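Local coordinates for TCR alpha chain (Gallus gallus, PDB 6LIR), which pairs with a beta chain to form the chicken alpha-beta T-cell receptor, which probably recognises peptide antigens presented by MHC molecules, at residues 16-21 with 72-77; 43-48 with 59-64; 128-133 with 170-175; 149-154 with 165-170. All coordinates share one frame; numbering follows the deposited sequence.

Contact 1 (16-21 with 72-77); sequences INITCS and LWLARP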
loop_
_atom_site.group_PDB
_atom_site.type_symbol
_atom_site.label_atom_id
_atom_site.label_comp_id
_atom_site.label_asym_id
_atom_site.label_seq_id
_atom_site.Cartn_x
_atom_site.Cartn_y
_atom_site.Cartn_z
ATOM N N ILE A 16 -20.465 0.129 6.288
ATOM C CA ILE A 16 -19.682 0.121 7.519
ATOM C C ILE A 16 -19.430 1.553 7.974
ATOM O O ILE A 16 -19.240 2.468 7.165
ATOM C CB ILE A 16 -18.355 -0.651 7.350
ATOM C CG1 ILE A 16 -17.679 -0.840 8.713
ATOM C CG2 ILE A 16 -17.435 0.055 6.357
ATOM C CD1 ILE A 16 -16.486 -1.764 8.694
ATOM N N ASN A 17 -19.421 1.722 9.292
ATOM C CA ASN A 17 -19.220 2.999 9.956
ATOM C C ASN A 17 -17.783 3.096 10.458
ATOM O O ASN A 17 -17.283 2.171 11.106
ATOM C CB ASN A 17 -20.200 3.146 11.120
ATOM C CG ASN A 17 -20.390 4.585 11.545
ATOM O OD1 ASN A 17 -20.570 5.475 10.712
ATOM N ND2 ASN A 17 -20.348 4.824 12.848
ATOM N N ILE A 18 -17.125 4.213 10.172
ATOM C CA ILE A 18 -15.767 4.454 10.646
ATOM C C ILE A 18 -15.833 5.662 11.574
ATOM O O ILE A 18 -16.183 6.768 11.145
ATOM C CB ILE A 18 -14.781 4.685 9.493
ATOM C CG1 ILE A 18 -14.824 3.508 8.512
ATOM C CG2 ILE A 18 -13.360 4.860 10.020
ATOM C CD1 ILE A 18 -13.792 3.606 7.410
ATOM N N THR A 19 -15.541 5.440 12.855
ATOM C CA THR A 19 -15.675 6.469 13.877
ATOM C C THR A 19 -14.398 7.287 14.027
ATOM O O THR A 19 -13.310 6.882 13.612
ATOM C CB THR A 19 -16.039 5.853 15.231
ATOM O OG1 THR A 19 -14.982 4.985 15.659
ATOM C CG2 THR A 19 -17.339 5.061 15.138
ATOM N N CYS A 20 -14.539 8.425 14.698
ATOM C CA CYS A 20 -13.418 9.305 15.004
ATOM C C CYS A 20 -13.809 10.094 16.243
ATOM O O CYS A 20 -14.840 10.770 16.242
ATOM C CB CYS A 20 -13.094 10.236 13.831
ATOM S SG CYS A 20 -11.826 11.485 14.171
ATOM N N SER A 21 -13.012 9.971 17.301
ATOM C CA SER A 21 -13.315 10.543 18.604
ATOM C C SER A 21 -12.181 11.467 19.031
ATOM O O SER A 21 -11.013 11.066 19.023
ATOM C CB SER A 21 -13.523 9.430 19.636
ATOM O OG SER A 21 -13.474 9.937 20.955
ATOM N N LEU A 72 -17.802 8.402 9.574
ATOM C CA LEU A 72 -17.865 8.265 8.130
ATOM C C LEU A 72 -18.570 6.956 7.801
ATOM O O LEU A 72 -18.066 5.874 8.123
ATOM C CB LEU A 72 -16.469 8.287 7.512
ATOM C CG LEU A 72 -16.463 8.211 5.986
ATOM C CD1 LEU A 72 -17.079 9.471 5.391
ATOM C CD2 LEU A 72 -15.056 7.990 5.451
ATOM N N TRP A 73 -19.733 7.056 7.172
ATOM C CA TRP A 73 -20.514 5.889 6.786
ATOM C C TRP A 73 -20.282 5.630 5.306
ATOM O O TRP A 73 -20.521 6.513 4.478
ATOM C CB TRP A 73 -22.002 6.102 7.064
ATOM C CG TRP A 73 -22.897 5.027 6.480
ATOM C CD1 TRP A 73 -23.723 5.146 5.398
ATOM C CD2 TRP A 73 -23.054 3.683 6.956
ATOM N NE1 TRP A 73 -24.385 3.958 5.172
ATOM C CE2 TRP A 73 -23.992 3.046 6.115
ATOM C CE3 TRP A 73 -22.494 2.958 8.012
ATOM C CZ2 TRP A 73 -24.382 1.719 6.299
ATOM C CZ3 TRP A 73 -22.884 1.637 8.195
ATOM C CH2 TRP A 73 -23.818 1.034 7.342
ATOM N N LEU A 74 -19.785 4.443 4.982
ATOM C CA LEU A 74 -19.652 3.997 3.600
ATOM C C LEU A 74 -20.865 3.132 3.274
ATOM O O LEU A 74 -21.050 2.075 3.877
ATOM C CB LEU A 74 -18.355 3.213 3.401
ATOM C CG LEU A 74 -17.030 3.984 3.394
ATOM C CD1 LEU A 74 -16.593 4.350 4.800
ATOM C CD2 LEU A 74 -15.952 3.162 2.702
ATOM N N ALA A 75 -21.684 3.573 2.322
ATOM C CA ALA A 75 -22.974 2.917 2.118
ATOM C C ALA A 75 -22.860 1.643 1.291
ATOM O O ALA A 75 -23.699 0.744 1.426
ATOM C CB ALA A 75 -23.955 3.869 1.450
ATOM N N ARG A 76 -21.853 1.548 0.432
ATOM C CA ARG A 76 -21.764 0.424 -0.497
ATOM C C ARG A 76 -20.322 0.043 -0.781
ATOM O O ARG A 76 -19.880 0.137 -1.936
ATOM C CB ARG A 76 -22.471 0.710 -1.819
ATOM C CG ARG A 76 -23.838 0.063 -1.869
ATOM C CD ARG A 76 -24.614 0.460 -3.111
ATOM N NE ARG A 76 -26.021 0.654 -2.798
ATOM C CZ ARG A 76 -26.542 1.824 -2.448
ATOM N NH1 ARG A 76 -25.765 2.901 -2.371
ATOM N NH2 ARG A 76 -27.829 1.916 -2.165
ATOM N N PRO A 77 -19.551 -0.342 0.232
ATOM C CA PRO A 77 -18.117 -0.558 0.021
ATOM C C PRO A 77 -17.849 -1.644 -1.006
ATOM O O PRO A 77 -18.466 -2.707 -0.990
ATOM C CB PRO A 77 -17.615 -0.973 1.412
ATOM C CG PRO A 77 -18.747 -0.653 2.368
ATOM C CD PRO A 77 -19.978 -0.850 1.541
#
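Four backbone hydrogen bonds tie strand 16-21 to the end of strand 69-74, and the two run antiparallel at 165°. Ile18 and Leu72 form the tighter hydrogen-bonded pair: Ile18 N reaches Leu72 O at 2.8 Å with its donor lifted above the carbonyl plane, while Leu72 N meets Ile18 O in the plane of that carbonyl. Ile16 and Leu74 repeat the pattern more loosely, the Ile16 N to Leu74 O bond stretching to 3.2 Å. Between them Asn17 faces Trp73 as a non-hydrogen-bonded pair, their CA atoms 4.5 Å apart.

Ile16, Ile18, Leu72 and Leu74 share one face of the sheet. Ile18 and Leu74 cross obliquely, their CD1 methyls 3.9 Å apart, and Ile16 CG2 touches Leu74 CB and Pro77 CG. On the other face Trp73, with CG anti to its backbone N (chi1 170°), turns its indole back over strand 16-21. Its CZ3 lies 3.4 Å from Ile16 N, which sits over one face of the ring, and Asn17 CB meets the ring edge in plane, 3.9 Å from CE3.

Farther out, Trp32 and Tyr85 of the facing sheet pack on Ile18 and Leu72, and Leu105 on Ile16 and Leu74. Two residues beyond Ile18, Cys20 is joined to Cys87 by a disulfide that links the two sheets. This is the pairing of strands B and E in an immunoglobulin V-set sandwich, apolar on the inner face and carrying an exposed tryptophan on the outer one.

Contact 2 (43-48 with 59-64); sequences FLVSAV and GRLSVS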
loop_
_atom_site.group_PDB
_atom_site.type_symbol
_atom_site.label_atom_id
_atom_site.label_comp_id
_atom_site.label_asym_id
_atom_site.label_seq_id
_atom_site.Cartn_x
_atom_site.Cartn_y
_atom_site.Cartn_z
ATOM N N PHE A 43 -8.380 13.481 -0.314
ATOM C CA PHE A 43 -9.519 14.152 0.301
ATOM C C PHE A 43 -10.833 13.484 -0.092
ATOM O O PHE A 43 -11.047 13.135 -1.256
ATOM C CB PHE A 43 -9.537 15.627 -0.104
ATOM C CG PHE A 43 -10.714 16.392 0.435
ATOM C CD1 PHE A 43 -10.793 16.716 1.781
ATOM C CD2 PHE A 43 -11.743 16.790 -0.405
ATOM C CE1 PHE A 43 -11.879 17.416 2.278
ATOM C CE2 PHE A 43 -12.832 17.490 0.085
ATOM C CZ PHE A 43 -12.900 17.805 1.427
ATOM N N LEU A 44 -11.710 13.285 0.893
ATOM C CA LEU A 44 -13.028 12.709 0.647
ATOM C C LEU A 44 -14.163 13.691 0.886
ATOM O O LEU A 44 -15.001 13.893 -0.001
ATOM C CB LEU A 44 -13.245 11.472 1.532
ATOM C CG LEU A 44 -12.296 10.284 1.388
ATOM C CD1 LEU A 44 -12.694 9.183 2.361
ATOM C CD2 LEU A 44 -12.286 9.770 -0.042
ATOM N N VAL A 45 -14.217 14.317 2.062
ATOM C CA VAL A 45 -15.325 15.200 2.407
ATOM C C VAL A 45 -14.888 16.094 3.560
ATOM O O VAL A 45 -13.994 15.746 4.335
ATOM C CB VAL A 45 -16.588 14.370 2.763
ATOM C CG1 VAL A 45 -16.366 13.577 4.041
ATOM C CG2 VAL A 45 -17.826 15.252 2.867
ATOM N N SER A 46 -15.543 17.242 3.690
ATOM C CA SER A 46 -15.309 18.158 4.795
ATOM C C SER A 46 -16.638 18.744 5.242
ATOM O O SER A 46 -17.492 19.060 4.410
ATOM C CB SER A 46 -14.356 19.289 4.402
ATOM O OG SER A 46 -14.474 20.365 5.312
ATOM N N ALA A 47 -16.801 18.903 6.555
ATOM C CA ALA A 47 -18.020 19.482 7.101
ATOM C C ALA A 47 -17.700 20.235 8.383
ATOM O O ALA A 47 -16.695 19.980 9.049
ATOM C CB ALA A 47 -19.085 18.416 7.376
ATOM N N VAL A 48 -18.579 21.179 8.720
ATOM C CA VAL A 48 -18.492 21.893 9.982
ATOM C C VAL A 48 -19.542 21.428 10.988
ATOM O O VAL A 48 -19.317 21.551 12.199
ATOM C CB VAL A 48 -18.580 23.421 9.768
ATOM C CG1 VAL A 48 -17.490 23.889 8.810
ATOM C CG2 VAL A 48 -19.957 23.820 9.256
ATOM N N GLY A 59 -21.646 7.522 0.539
ATOM C CA GLY A 59 -21.954 7.429 1.956
ATOM C C GLY A 59 -22.261 8.802 2.531
ATOM O O GLY A 59 -22.690 9.706 1.815
ATOM N N ARG A 60 -22.007 8.937 3.828
ATOM C CA ARG A 60 -22.399 10.156 4.516
ATOM C C ARG A 60 -21.541 10.334 5.757
ATOM O O ARG A 60 -21.296 9.379 6.504
ATOM C CB ARG A 60 -23.887 10.127 4.900
ATOM C CG ARG A 60 -24.396 11.402 5.580
ATOM C CD ARG A 60 -25.884 11.632 5.312
ATOM N NE ARG A 60 -26.717 10.620 5.958
ATOM C CZ ARG A 60 -28.047 10.590 5.909
ATOM N NH1 ARG A 60 -28.712 11.518 5.234
ATOM N NH2 ARG A 60 -28.714 9.627 6.533
ATOM N N LEU A 61 -21.099 11.568 5.960
ATOM C CA LEU A 61 -20.364 11.983 7.142
ATOM C C LEU A 61 -21.332 12.667 8.096
ATOM O O LEU A 61 -22.099 13.541 7.683
ATOM C CB LEU A 61 -19.226 12.931 6.764
ATOM C CG LEU A 61 -18.654 13.786 7.891
ATOM C CD1 LEU A 61 -17.823 12.923 8.825
ATOM C CD2 LEU A 61 -17.834 14.945 7.333
ATOM N N SER A 62 -21.299 12.269 9.364
ATOM C CA SER A 62 -22.151 12.854 10.393
ATOM C C SER A 62 -21.273 13.364 11.525
ATOM O O SER A 62 -20.463 12.613 12.078
ATOM C CB SER A 62 -23.178 11.846 10.922
ATOM O OG SER A 62 -24.154 11.516 9.942
ATOM N N VAL A 63 -21.408 14.653 11.835
ATOM C CA VAL A 63 -20.670 15.310 12.910
ATOM C C VAL A 63 -21.562 15.396 14.142
ATOM O O VAL A 63 -22.715 15.836 14.055
ATOM C CB VAL A 63 -20.201 16.713 12.481
ATOM C CG1 VAL A 63 -19.633 17.485 13.674
ATOM C CG2 VAL A 63 -19.180 16.620 11.361
ATOM N N SER A 64 -21.025 14.989 15.292
ATOM C CA SER A 64 -21.780 15.028 16.538
ATOM C C SER A 64 -22.196 16.454 16.880
ATOM O O SER A 64 -21.561 17.430 16.470
ATOM C CB SER A 64 -20.957 14.441 17.684
ATOM O OG SER A 64 -20.587 13.102 17.400
#
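The Phe43 ring is folded back along its own strand: Val45 N lies 3.7 Å above the ring plane, over its centre, and Ser46 CB sits in plane at the edge. Pro98 of the TCR beta chain also packs on Phe43, so this flat group belongs to the interface between chains, while the contact with strand 59-63 is made by aliphatic groups farther along.

Leu61 is the central side chain. With CG anti to its backbone N (chi1 161°), it places CD2 between two residues of strand 42-47, 3.7 Å from Ala47 CB and 3.9 Å from Val45 CG1. The Val45 methyl that touches it is the one in the crowded position between backbone N and carbonyl carbon (chi1 66°), and the two side chains cross obliquely. Two residues on, Val63 CG2 approaches Ala47 CB more loosely, at 4.4 Å.

The strands approach no closer than 8.4 Å between axes and are inclined by 30°, evidence of packing between the two sheets of the V domain. Trp32 and Ile30 of strand 29-35 extend the core by touching Leu61 and Val63 respectively. Ser46 points away from Leu61, and its OG bonds to Asn96 OD1 of the beta chain. Cohesion between the two segments therefore rests on apolar contact, while the Ser46 hydroxyl bonds to the partner chain and its carbonyl O to Lys52 NZ of the same chain.

Contact 3 (128-133 with 170-175); sequences LEMCLI and TYWAKK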
loop_
_atom_site.group_PDB
_atom_site.type_symbol
_atom_site.label_atom_id
_atom_site.label_comp_id
_atom_site.label_asym_id
_atom_site.label_seq_id
_atom_site.Cartn_x
_atom_site.Cartn_y
_atom_site.Cartn_z
ATOM N N LEU A 128 14.043 -23.452 -6.467
ATOM C CA LEU A 128 13.047 -22.738 -5.683
ATOM C C LEU A 128 11.670 -23.165 -6.162
ATOM O O LEU A 128 11.466 -23.396 -7.357
ATOM C CB LEU A 128 13.198 -21.217 -5.830
ATOM C CG LEU A 128 13.839 -20.422 -4.692
ATOM C CD1 LEU A 128 15.318 -20.717 -4.585
ATOM C CD2 LEU A 128 13.612 -18.932 -4.902
ATOM N N GLU A 129 10.734 -23.277 -5.225
ATOM C CA GLU A 129 9.363 -23.659 -5.530
ATOM C C GLU A 129 8.410 -22.713 -4.820
ATOM O O GLU A 129 8.662 -22.305 -3.683
ATOM C CB GLU A 129 9.073 -25.106 -5.115
ATOM C CG GLU A 129 8.590 -25.986 -6.253
ATOM C CD GLU A 129 8.329 -27.415 -5.813
ATOM O OE1 GLU A 129 8.793 -28.348 -6.503
ATOM O OE2 GLU A 129 7.656 -27.606 -4.776
ATOM N N MET A 130 7.322 -22.354 -5.502
ATOM C CA MET A 130 6.318 -21.452 -4.955
ATOM C C MET A 130 4.995 -22.191 -4.830
ATOM O O MET A 130 4.536 -22.835 -5.781
ATOM C CB MET A 130 6.153 -20.217 -5.845
ATOM C CG MET A 130 5.050 -19.257 -5.411
ATOM S SD MET A 130 5.474 -18.265 -3.965
ATOM C CE MET A 130 6.732 -17.187 -4.652
ATOM N N CYS A 131 4.386 -22.102 -3.661
ATOM C CA CYS A 131 3.106 -22.747 -3.409
ATOM C C CYS A 131 1.986 -21.736 -3.581
ATOM O O CYS A 131 1.992 -20.684 -2.939
ATOM C CB CYS A 131 3.074 -23.372 -2.016
ATOM S SG CYS A 131 1.670 -24.453 -1.634
ATOM N N LEU A 132 1.021 -22.061 -4.431
ATOM C CA LEU A 132 -0.096 -21.170 -4.708
ATOM C C LEU A 132 -1.407 -21.812 -4.264
ATOM O O LEU A 132 -1.778 -22.883 -4.755
ATOM C CB LEU A 132 -0.132 -20.838 -6.198
ATOM C CG LEU A 132 -1.290 -19.979 -6.705
ATOM C CD1 LEU A 132 -1.265 -18.549 -6.151
ATOM C CD2 LEU A 132 -1.334 -19.965 -8.230
ATOM N N ILE A 133 -2.114 -21.143 -3.354
ATOM C CA ILE A 133 -3.456 -21.532 -2.934
ATOM C C ILE A 133 -4.446 -20.511 -3.482
ATOM O O ILE A 133 -4.311 -19.309 -3.220
ATOM C CB ILE A 133 -3.562 -21.642 -1.401
ATOM C CG1 ILE A 133 -2.452 -22.538 -0.847
ATOM C CG2 ILE A 133 -4.927 -22.182 -1.004
ATOM C CD1 ILE A 133 -1.256 -21.771 -0.303
ATOM N N THR A 170 0.355 -17.397 -1.001
ATOM C CA THR A 170 1.578 -17.995 -1.516
ATOM C C THR A 170 2.620 -18.101 -0.415
ATOM O O THR A 170 2.633 -17.315 0.532
ATOM C CB THR A 170 2.192 -17.177 -2.669
ATOM O OG1 THR A 170 2.293 -15.799 -2.286
ATOM C CG2 THR A 170 1.360 -17.297 -3.934
ATOM N N TYR A 171 3.499 -19.087 -0.567
ATOM C CA TYR A 171 4.694 -19.224 0.250
ATOM C C TYR A 171 5.710 -20.015 -0.558
ATOM O O TYR A 171 5.344 -20.837 -1.403
ATOM C CB TYR A 171 4.415 -19.871 1.619
ATOM C CG TYR A 171 3.907 -21.301 1.619
ATOM C CD1 TYR A 171 4.787 -22.376 1.562
ATOM C CD2 TYR A 171 2.549 -21.575 1.730
ATOM C CE1 TYR A 171 4.326 -23.682 1.583
ATOM C CE2 TYR A 171 2.080 -22.877 1.753
ATOM C CZ TYR A 171 2.972 -23.927 1.678
ATOM O OH TYR A 171 2.509 -25.225 1.700
ATOM N N TRP A 172 6.987 -19.732 -0.319
ATOM C CA TRP A 172 8.063 -20.267 -1.138
ATOM C C TRP A 172 9.201 -20.734 -0.244
ATOM O O TRP A 172 9.371 -20.248 0.876
ATOM C CB TRP A 172 8.586 -19.214 -2.121
ATOM C CG TRP A 172 9.202 -18.051 -1.413
ATOM C CD1 TRP A 172 8.559 -16.945 -0.940
ATOM C CD2 TRP A 172 10.581 -17.891 -1.069
ATOM N NE1 TRP A 172 9.455 -16.100 -0.332
ATOM C CE2 TRP A 172 10.704 -16.658 -0.400
ATOM C CE3 TRP A 172 11.727 -18.668 -1.271
ATOM C CZ2 TRP A 172 11.926 -16.182 0.071
ATOM C CZ3 TRP A 172 12.939 -18.195 -0.801
ATOM C CH2 TRP A 172 13.029 -16.964 -0.140
ATOM N N ALA A 173 9.986 -21.677 -0.759
ATOM C CA ALA A 173 11.108 -22.239 -0.021
ATOM C C ALA A 173 11.995 -22.985 -1.005
ATOM O O ALA A 173 11.587 -23.263 -2.138
ATOM C CB ALA A 173 10.639 -23.176 1.098
ATOM N N LYS A 174 13.230 -23.258 -0.579
ATOM C CA LYS A 174 14.095 -24.162 -1.328
ATOM C C LYS A 174 13.323 -25.426 -1.691
ATOM O O LYS A 174 12.561 -25.955 -0.879
ATOM C CB LYS A 174 15.342 -24.508 -0.511
ATOM C CG LYS A 174 16.249 -23.315 -0.195
ATOM C CD LYS A 174 16.855 -23.446 1.197
ATOM C CE LYS A 174 17.539 -22.174 1.672
ATOM N NZ LYS A 174 16.988 -21.689 2.972
ATOM N N LYS A 175 13.493 -25.875 -2.939
ATOM C CA LYS A 175 12.710 -26.988 -3.473
ATOM C C LYS A 175 12.622 -28.159 -2.495
ATOM O O LYS A 175 11.526 -28.570 -2.094
ATOM C CB LYS A 175 13.305 -27.443 -4.808
ATOM C CG LYS A 175 12.533 -28.569 -5.478
ATOM C CD LYS A 175 12.913 -28.717 -6.944
ATOM C CE LYS A 175 12.561 -27.469 -7.738
ATOM N NZ LYS A 175 12.927 -27.603 -9.177
#
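Tyr171 OH is gripped by two hydrogen bonds, one with Gln179 O and one with Gly181 N, on either side of Cys180 in the chain. Cys180 forms the disulfide with Cys131, so the phenol is fastened beside that bridge. The ring takes the crowded position between backbone N and carbonyl carbon (chi1 64°), which lays its face against Cys131 of strand 128-134. Cys131 CB stands over the ring centre in a CH-pi contact, 3.8 Å from the centroid and 12° off the normal, while Cys131 SG lies obliquely, 3.6 Å from Tyr171 CZ. An alanine at Tyr171 would probably leave the disulfide less well packed, since the ring against Cys131 and both hydroxyl bonds would be lost.

Backbone pairing sets this register. Cys131 N meets Tyr171 O at 2.8 Å, nearly along the C=O axis, and Tyr171 N returns to a lone pair of Cys131 O. The Glu129 and Ala173 pair is longer, with Glu129 N 3.2 Å from Ala173 O. These antiparallel strands, at 160°, lie in the constant domain, whose disulfide is that of an immunoglobulin-like fold.

The opposite face is turned to the TCR beta chain. Met130, bent at chi2 and chi3, brings CE to 3.7 Å from Trp172 CB, and its SD lies obliquely to the indole in a Met-aromatic contact, 5.4 Å from the centroid of the Trp172 five-membered ring. The same SD sits 3.7 Å from Thr170 CB. Leu132 CD1 lies alongside Thr170 CG2. Phe124 of the beta chain packs on Met130 and Leu142 of that chain on Trp172, whose NE1 has a weak hydrogen bond to Ser180 there.

Contact 4 (149-154 with 165-170); sequences KTETVV and ASYLST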
loop_
_atom_site.group_PDB
_atom_site.type_symbol
_atom_site.label_atom_id
_atom_site.label_comp_id
_atom_site.label_asym_id
_atom_site.label_seq_id
_atom_site.Cartn_x
_atom_site.Cartn_y
_atom_site.Cartn_z
ATOM N N LYS A 149 3.766 -17.210 4.743
ATOM C CA LYS A 149 2.836 -17.045 3.630
ATOM C C LYS A 149 2.241 -15.642 3.637
ATOM O O LYS A 149 2.200 -14.970 4.671
ATOM C CB LYS A 149 1.710 -18.085 3.673
ATOM C CG LYS A 149 0.494 -17.657 4.483
ATOM C CD LYS A 149 0.715 -17.821 5.984
ATOM C CE LYS A 149 -0.616 -17.754 6.711
ATOM N NZ LYS A 149 -0.437 -17.574 8.169
ATOM N N THR A 150 1.811 -15.191 2.457
ATOM C CA THR A 150 1.132 -13.912 2.291
ATOM C C THR A 150 -0.131 -14.124 1.468
ATOM O O THR A 150 -0.235 -15.075 0.692
ATOM C CB THR A 150 2.034 -12.864 1.625
ATOM O OG1 THR A 150 2.771 -13.467 0.557
ATOM C CG2 THR A 150 3.008 -12.279 2.643
ATOM N N GLU A 151 -1.099 -13.224 1.645
ATOM C CA GLU A 151 -2.430 -13.378 1.073
ATOM C C GLU A 151 -2.835 -12.095 0.363
ATOM O O GLU A 151 -2.456 -10.998 0.775
ATOM C CB GLU A 151 -3.462 -13.733 2.166
ATOM C CG GLU A 151 -4.912 -13.616 1.733
ATOM C CD GLU A 151 -5.890 -14.053 2.810
ATOM O OE1 GLU A 151 -6.288 -15.235 2.804
ATOM O OE2 GLU A 151 -6.269 -13.212 3.654
ATOM N N THR A 152 -3.608 -12.247 -0.714
ATOM C CA THR A 152 -4.142 -11.109 -1.447
ATOM C C THR A 152 -5.490 -11.490 -2.046
ATOM O O THR A 152 -5.903 -12.650 -2.013
ATOM C CB THR A 152 -3.195 -10.657 -2.563
ATOM O OG1 THR A 152 -1.839 -10.851 -2.152
ATOM C CG2 THR A 152 -3.413 -9.192 -2.859
ATOM N N VAL A 153 -6.177 -10.482 -2.586
ATOM C CA VAL A 153 -7.402 -10.652 -3.356
ATOM C C VAL A 153 -7.228 -9.901 -4.665
ATOM O O VAL A 153 -6.753 -8.760 -4.676
ATOM C CB VAL A 153 -8.651 -10.129 -2.612
ATOM C CG1 VAL A 153 -9.911 -10.782 -3.158
ATOM C CG2 VAL A 153 -8.526 -10.352 -1.126
ATOM N N VAL A 154 -7.619 -10.536 -5.770
ATOM C CA VAL A 154 -7.511 -9.928 -7.088
ATOM C C VAL A 154 -8.829 -10.126 -7.819
ATOM O O VAL A 154 -9.663 -10.951 -7.439
ATOM C CB VAL A 154 -6.348 -10.517 -7.918
ATOM C CG1 VAL A 154 -5.021 -10.337 -7.197
ATOM C CG2 VAL A 154 -6.602 -11.985 -8.215
ATOM N N ALA A 165 -13.832 -12.037 -8.294
ATOM C CA ALA A 165 -12.801 -11.880 -7.282
ATOM C C ALA A 165 -12.377 -13.244 -6.754
ATOM O O ALA A 165 -13.173 -14.183 -6.692
ATOM C CB ALA A 165 -13.285 -10.998 -6.126
ATOM N N SER A 166 -11.113 -13.339 -6.355
ATOM C CA SER A 166 -10.587 -14.592 -5.843
ATOM C C SER A 166 -9.421 -14.292 -4.919
ATOM O O SER A 166 -8.635 -13.376 -5.173
ATOM C CB SER A 166 -10.134 -15.521 -6.979
ATOM O OG SER A 166 -9.146 -14.900 -7.789
ATOM N N TYR A 167 -9.316 -15.074 -3.854
ATOM C CA TYR A 167 -8.218 -14.945 -2.915
ATOM C C TYR A 167 -7.043 -15.777 -3.402
ATOM O O TYR A 167 -7.218 -16.809 -4.056
ATOM C CB TYR A 167 -8.634 -15.421 -1.522
ATOM C CG TYR A 167 -9.398 -14.408 -0.703
ATOM C CD1 TYR A 167 -10.755 -14.194 -0.915
ATOM C CD2 TYR A 167 -8.765 -13.673 0.294
ATOM C CE1 TYR A 167 -11.460 -13.272 -0.160
ATOM C CE2 TYR A 167 -9.458 -12.756 1.054
ATOM C CZ TYR A 167 -10.804 -12.556 0.822
ATOM O OH TYR A 167 -11.493 -11.635 1.577
ATOM N N LEU A 168 -5.839 -15.333 -3.049
ATOM C CA LEU A 168 -4.618 -16.050 -3.381
ATOM C C LEU A 168 -3.682 -15.959 -2.191
ATOM O O LEU A 168 -3.509 -14.883 -1.614
ATOM C CB LEU A 168 -3.923 -15.458 -4.619
ATOM C CG LEU A 168 -4.726 -15.176 -5.887
ATOM C CD1 LEU A 168 -3.899 -14.346 -6.864
ATOM C CD2 LEU A 168 -5.179 -16.473 -6.532
ATOM N N SER A 169 -3.087 -17.087 -1.833
ATOM C CA SER A 169 -2.053 -17.154 -0.814
ATOM C C SER A 169 -0.833 -17.829 -1.419
ATOM O O SER A 169 -0.963 -18.721 -2.260
ATOM C CB SER A 169 -2.529 -17.908 0.439
ATOM O OG SER A 169 -3.275 -17.048 1.291
ATOM N N THR A 170 0.355 -17.397 -1.001
ATOM C CA THR A 170 1.578 -17.995 -1.516
ATOM C C THR A 170 2.620 -18.101 -0.415
ATOM O O THR A 170 2.633 -17.315 0.532
ATOM C CB THR A 170 2.192 -17.177 -2.669
ATOM O OG1 THR A 170 2.293 -15.799 -2.286
ATOM C CG2 THR A 170 1.360 -17.297 -3.934
#
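Six backbone hydrogen bonds satisfy the inward-facing N-H and C=O groups of three pairs, Thr150 with Thr170, Thr152 with Leu168 and Val154 with Ser166. The shortest, Thr152 N to Leu168 O at 2.8 Å, runs nearly along the C=O axis; in its return partner Leu168 N stands 30° out of the plane of Thr152 O.

Val153 and Tyr167 lie side by side on one face. Val153 CG2 sits over the phenol ring, offset toward its rim, 3.4 Å from CE2. Glu151 is extended, so its CD comes to the ring edge, 3.8 Å from Tyr167 CD2, with carboxylate and ring planes 66° apart. Its OE1 and Ser169 OG both bond to Tyr136 OH. An alanine at Tyr167 would probably leave Val153 CG2 and the Glu151 carboxylate without the ring that packs against them.

On the other face Val154 and Leu168 cross at about a right angle, with Val154 CG2 3.8 Å from Leu168 CD1. Nearby hydroxyls bond to the TCR beta chain: Thr150 OG1 to Asp169 OD2 and Ser166 OG to Arg186 NH1. This hairpin edge thus divides its chemistry, holding itself together through backbone and apolar contacts while the hydroxyls of Thr150 and Ser166 bond to the partner subunit and that of Ser169 to its own chain.

Contacts 1 and 2 belong to the V domain, contacts 3 and 4 to the constant domain, and the centres of contacts 1 and 3 are about 38 Å apart. Contact 2 is nested within the loop closed by contact 1; neighbouring strands 59-63 and 69-74 join them, with Leu72 packing on both Leu44 and Leu61. Contacts 3 and 4 share strand 164-174 and Thr170, so together they span three adjacent strands. Contacts 2 and 3 are mainly buried, whereas 1 and 4 have surface-facing sides. Contact 2 alone joins facing sheets and relies on apolar packing; the others pair strands within a sheet. The beta chain reaches contacts 2, 3 and 4, but not contact 1.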